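Local atomic coordinates of DNA primase (Aquifex aeolicus, PDB entry 2AU3), a protein that probably synthesises the short RNA primers from which DNA polymerase starts during DNA replication, using a zinc-binding domain and a TOPRIM-containing polymerase core. Residues E75-S78 / Y79-A83; I99-D102 / E103-Y106. All coordinates share one frame; numbering follows the deposited sequence.

Contact 1 of 2, residues E75-S78 / Y79-A83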
loop_
_atom_site.group_PDB
_atom_site.type_symbol
_atom_site.label_atom_id
_atom_site.label_comp_id
_atom_site.label_asym_id
_atom_site.label_seq_id
_atom_site.Cartn_x
_atom_site.Cartn_y
_atom_site.Cartn_z
ATOM N N GLU A 75 23.359 7.673 -15.567
ATOM C CA GLU A 75 24.740 8.155 -15.481
ATOM C C GLU A 75 25.569 7.472 -14.394
ATOM O O GLU A 75 26.777 7.727 -14.268
ATOM C CB GLU A 75 24.777 9.665 -15.282
ATOM C CG GLU A 75 23.996 10.442 -16.337
ATOM C CD GLU A 75 24.675 10.478 -17.702
ATOM O OE1 GLU A 75 25.844 10.020 -17.828
ATOM O OE2 GLU A 75 24.037 10.982 -18.662
ATOM N N ASP A 76 24.915 6.610 -13.618
ATOM C CA ASP A 76 25.529 5.947 -12.460
ATOM C C ASP A 76 26.089 6.961 -11.466
ATOM O O ASP A 76 27.261 6.922 -11.117
ATOM C CB ASP A 76 26.604 4.951 -12.897
ATOM C CG ASP A 76 27.030 4.015 -11.765
ATOM O OD1 ASP A 76 26.151 3.432 -11.125
ATOM O OD2 ASP A 76 28.223 3.806 -11.440
ATOM N N ILE A 77 25.241 7.893 -11.057
ATOM C CA ILE A 77 25.583 8.917 -10.068
ATOM C C ILE A 77 24.466 8.988 -9.029
ATOM O O ILE A 77 23.403 8.362 -9.180
ATOM C CB ILE A 77 25.824 10.346 -10.730
ATOM C CG1 ILE A 77 24.543 10.912 -11.367
ATOM C CG2 ILE A 77 26.983 10.325 -11.736
ATOM C CD1 ILE A 77 24.792 12.127 -12.354
ATOM N N SER A 78 24.705 9.741 -7.969
ATOM C CA SER A 78 23.719 9.845 -6.913
ATOM C C SER A 78 22.526 10.685 -7.371
ATOM O O SER A 78 22.616 11.515 -8.296
ATOM C CB SER A 78 24.344 10.466 -5.667
ATOM O OG SER A 78 24.421 11.865 -5.828
ATOM N N TYR A 79 21.410 10.478 -6.710
ATOM C CA TYR A 79 20.221 11.269 -6.982
ATOM C C TYR A 79 20.560 12.770 -7.016
ATOM O O TYR A 79 20.226 13.481 -7.982
ATOM C CB TYR A 79 19.147 10.947 -5.942
ATOM C CG TYR A 79 17.835 11.603 -6.215
ATOM C CD1 TYR A 79 16.859 10.974 -6.996
ATOM C CD2 TYR A 79 17.556 12.860 -5.696
ATOM C CE1 TYR A 79 15.633 11.598 -7.253
ATOM C CE2 TYR A 79 16.358 13.495 -5.961
ATOM C CZ TYR A 79 15.397 12.859 -6.731
ATOM O OH TYR A 79 14.201 13.505 -6.965
ATOM N N PHE A 80 21.230 13.255 -5.975
ATOM C CA PHE A 80 21.544 14.691 -5.880
ATOM C C PHE A 80 22.647 15.179 -6.825
ATOM O O PHE A 80 22.603 16.335 -7.308
ATOM C CB PHE A 80 21.823 15.081 -4.437
ATOM C CG PHE A 80 20.611 14.995 -3.550
ATOM C CD1 PHE A 80 19.476 15.756 -3.827
ATOM C CD2 PHE A 80 20.603 14.162 -2.437
ATOM C CE1 PHE A 80 18.340 15.680 -3.016
ATOM C CE2 PHE A 80 19.459 14.067 -1.623
ATOM C CZ PHE A 80 18.343 14.848 -1.907
ATOM N N GLU A 81 23.593 14.301 -7.146
ATOM C CA GLU A 81 24.477 14.529 -8.292
ATOM C C GLU A 81 23.685 14.722 -9.603
ATOM O O GLU A 81 23.964 15.631 -10.387
ATOM C CB GLU A 81 25.506 13.388 -8.432
ATOM C CG GLU A 81 26.655 13.460 -7.433
ATOM C CD GLU A 81 27.621 12.275 -7.517
ATOM O OE1 GLU A 81 27.178 11.110 -7.631
ATOM O OE2 GLU A 81 28.852 12.510 -7.445
ATOM N N ALA A 82 22.709 13.856 -9.844
ATOM C CA ALA A 82 21.841 13.974 -11.026
ATOM C C ALA A 82 21.032 15.255 -10.959
ATOM O O ALA A 82 20.825 15.927 -11.983
ATOM C CB ALA A 82 20.895 12.765 -11.128
ATOM N N ALA A 83 20.545 15.574 -9.762
ATOM C CA ALA A 83 19.838 16.833 -9.535
ATOM C C ALA A 83 20.684 18.052 -9.962
ATOM O O ALA A 83 20.183 18.971 -10.616
ATOM C CB ALA A 83 19.418 16.938 -8.102
#
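The backbone carbonyl of Ser-78 opens helix 79-90 by accepting from Ala-82 N at 2.8 Å, the first i-to-i+4 backbone bond of the helix. Ser-78 is the N-cap of this helix, and with Glu-81 it forms a capping box, a reciprocal pair in which each residue binds the other's amide. In one direction, Glu-81 N donates to Ser-78 OG over 2.9 Å. In the other, Ser-78 N donates to Glu-81 OE1, 2.8 Å away and almost linear at 176°, on the carboxylate's anti lone pair. Torsions account for both halves: the serine hydroxyl is held between its own N and carbonyl carbon (chi1 79°), where it faces Glu-81 N, while Glu-81 places CG beside its backbone N and then extends, so that the carboxylate reaches back to the cap. The N-terminal end of the helix would be expected to favour this negative charge.

Just ahead, Asp-76, with positive phi, is the C-prime residue of a Schellman motif ending helix 67-75, so one helix stops and the next is capped within three residues. Ile-77, between them, slants across the Glu-81 side chain, and its CB lies 3.5 Å from Glu-81 OE1. Ala-82 also packs on Ile-68 and Ser-72 of helix 67-75, and Tyr-79 OH bonds to Asp-66 and Arg-11, tying the new helix to its surroundings. Beside the Ser-78/Ala-82 backbone bond, Ile-77 CD1 reaches Ala-82 CA at 3.7 Å.

Contact 2 of 2, residues I99-D102 / E103-Y106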
loop_
_atom_site.group_PDB
_atom_site.type_symbol
_atom_site.label_atom_id
_atom_site.label_comp_id
_atom_site.label_asym_id
_atom_site.label_seq_id
_atom_site.Cartn_x
_atom_site.Cartn_y
_atom_site.Cartn_z
ATOM N N ILE A 99 20.538 21.352 0.825
ATOM C CA ILE A 99 19.616 20.214 0.749
ATOM C C ILE A 99 19.260 19.755 2.152
ATOM O O ILE A 99 20.120 19.308 2.897
ATOM C CB ILE A 99 20.203 19.012 -0.052
ATOM C CG1 ILE A 99 20.796 19.444 -1.403
ATOM C CG2 ILE A 99 19.139 17.930 -0.240
ATOM C CD1 ILE A 99 19.800 19.948 -2.404
ATOM N N SER A 100 17.992 19.865 2.509
ATOM C CA SER A 100 17.552 19.493 3.844
ATOM C C SER A 100 17.693 17.984 4.094
ATOM O O SER A 100 17.527 17.168 3.168
ATOM C CB SER A 100 16.105 19.906 4.048
ATOM O OG SER A 100 15.266 19.156 3.202
ATOM N N LYS A 101 17.987 17.625 5.342
ATOM C CA LYS A 101 18.011 16.224 5.765
ATOM C C LYS A 101 16.690 15.564 5.415
ATOM O O LYS A 101 16.639 14.438 4.927
ATOM C CB LYS A 101 18.240 16.132 7.266
ATOM C CG LYS A 101 18.146 14.721 7.837
ATOM C CD LYS A 101 19.320 14.442 8.774
ATOM C CE LYS A 101 18.891 14.486 10.212
ATOM N NZ LYS A 101 20.020 14.815 11.155
ATOM N N ASP A 102 15.627 16.301 5.692
ATOM C CA ASP A 102 14.271 15.924 5.385
ATOM C C ASP A 102 14.119 15.360 3.965
ATOM O O ASP A 102 13.620 14.255 3.785
ATOM C CB ASP A 102 13.398 17.158 5.586
ATOM C CG ASP A 102 11.937 16.857 5.499
ATOM O OD1 ASP A 102 11.545 15.735 5.862
ATOM O OD2 ASP A 102 11.109 17.707 5.107
ATOM N N GLU A 103 14.546 16.134 2.970
ATOM C CA GLU A 103 14.613 15.687 1.580
ATOM C C GLU A 103 15.456 14.407 1.411
ATOM O O GLU A 103 15.103 13.517 0.628
ATOM C CB GLU A 103 15.238 16.791 0.726
ATOM C CG GLU A 103 14.584 17.016 -0.624
ATOM C CD GLU A 103 13.106 17.337 -0.520
ATOM O OE1 GLU A 103 12.764 18.463 -0.087
ATOM O OE2 GLU A 103 12.291 16.461 -0.880
ATOM N N LYS A 104 16.576 14.338 2.133
ATOM C CA LYS A 104 17.496 13.211 2.003
ATOM C C LYS A 104 16.879 11.933 2.535
ATOM O O LYS A 104 17.146 10.864 2.011
ATOM C CB LYS A 104 18.828 13.474 2.712
ATOM C CG LYS A 104 19.698 14.579 2.122
ATOM C CD LYS A 104 20.998 14.759 2.957
ATOM C CE LYS A 104 20.830 14.227 4.417
ATOM N NZ LYS A 104 21.988 14.445 5.351
ATOM N N VAL A 105 16.103 12.046 3.607
ATOM C CA VAL A 105 15.373 10.896 4.169
ATOM C C VAL A 105 14.538 10.186 3.076
ATOM O O VAL A 105 14.689 8.980 2.833
ATOM C CB VAL A 105 14.540 11.337 5.405
ATOM C CG1 VAL A 105 13.537 10.245 5.862
ATOM C CG2 VAL A 105 15.484 11.684 6.566
ATOM N N TYR A 106 13.724 10.959 2.357
ATOM C CA TYR A 106 12.864 10.387 1.321
ATOM C C TYR A 106 13.689 9.808 0.192
ATOM O O TYR A 106 13.347 8.768 -0.364
ATOM C CB TYR A 106 11.877 11.445 0.785
ATOM C CG TYR A 106 10.790 11.767 1.790
ATOM C CD1 TYR A 106 9.697 10.895 1.971
ATOM C CD2 TYR A 106 10.872 12.899 2.595
ATOM C CE1 TYR A 106 8.692 11.170 2.910
ATOM C CE2 TYR A 106 9.883 13.178 3.559
ATOM C CZ TYR A 106 8.790 12.307 3.710
ATOM O OH TYR A 106 7.812 12.572 4.657
#
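Ser-100 OG accepts from Glu-103 N over 3.1 Å at an N-H...O angle of 167°, the N-cap bond that begins helix 101-122. The hydroxyl stands between the backbone N and carbonyl carbon of Ser-100 (chi1 66°), which turns it to the first-turn amide. Two backbone bonds continue the turn: Lys-104 N reaches Ser-100 O at 3.2 Å, and Val-105 N reaches Lys-101 O at 2.8 Å.

Around these bonds, Lys-104 packs through its aliphatic chain, with CG 4.1 Å from Ile-99 CG2 and CE 3.7 Å from Lys-101 CA. On another side of the turn, Asp-102 and Tyr-106 run alongside each other and point the same way, their carboxylate and ring planes 66° apart.

Farther out, arginines meet these side chains: Asp-102 OD1 forms a salt bridge with Arg-223, Glu-103 OE2 one with Arg-11, and the Tyr-106 ring a cation-pi contact with Arg-199. The helix start is thereby joined to the N-terminal helix 6-13 through Arg-11 and to later parts of the chain through Arg-199 and Arg-223. Within the turn, Asp-102 OD1 lies 3.8 Å from Tyr-106 CE2.

Overall arrangement
Contact 1 and contact 2 are successive helix starts, in series along the chain: the first caps helix 79-90, the second helix 101-122. Their centres lie about 15 Å apart on the same side of the chain's centre, and contact 1 lies in the zinc-binding part of the chain. They meet through Phe-80, whose CZ packs 3.6 Å from Ile-99 CG2 and whose CE2 lies 3.8 Å from Lys-104 CG. The first turn of helix 79-90 therefore packs on the first turn of helix 101-122 and on the residue leading into it. Both lie away from the bound zinc and the predicted magnesium sites, and they join two consecutive helices to each other and, through Arg-11, which serves Tyr-79 and Glu-103, to helix 6-13.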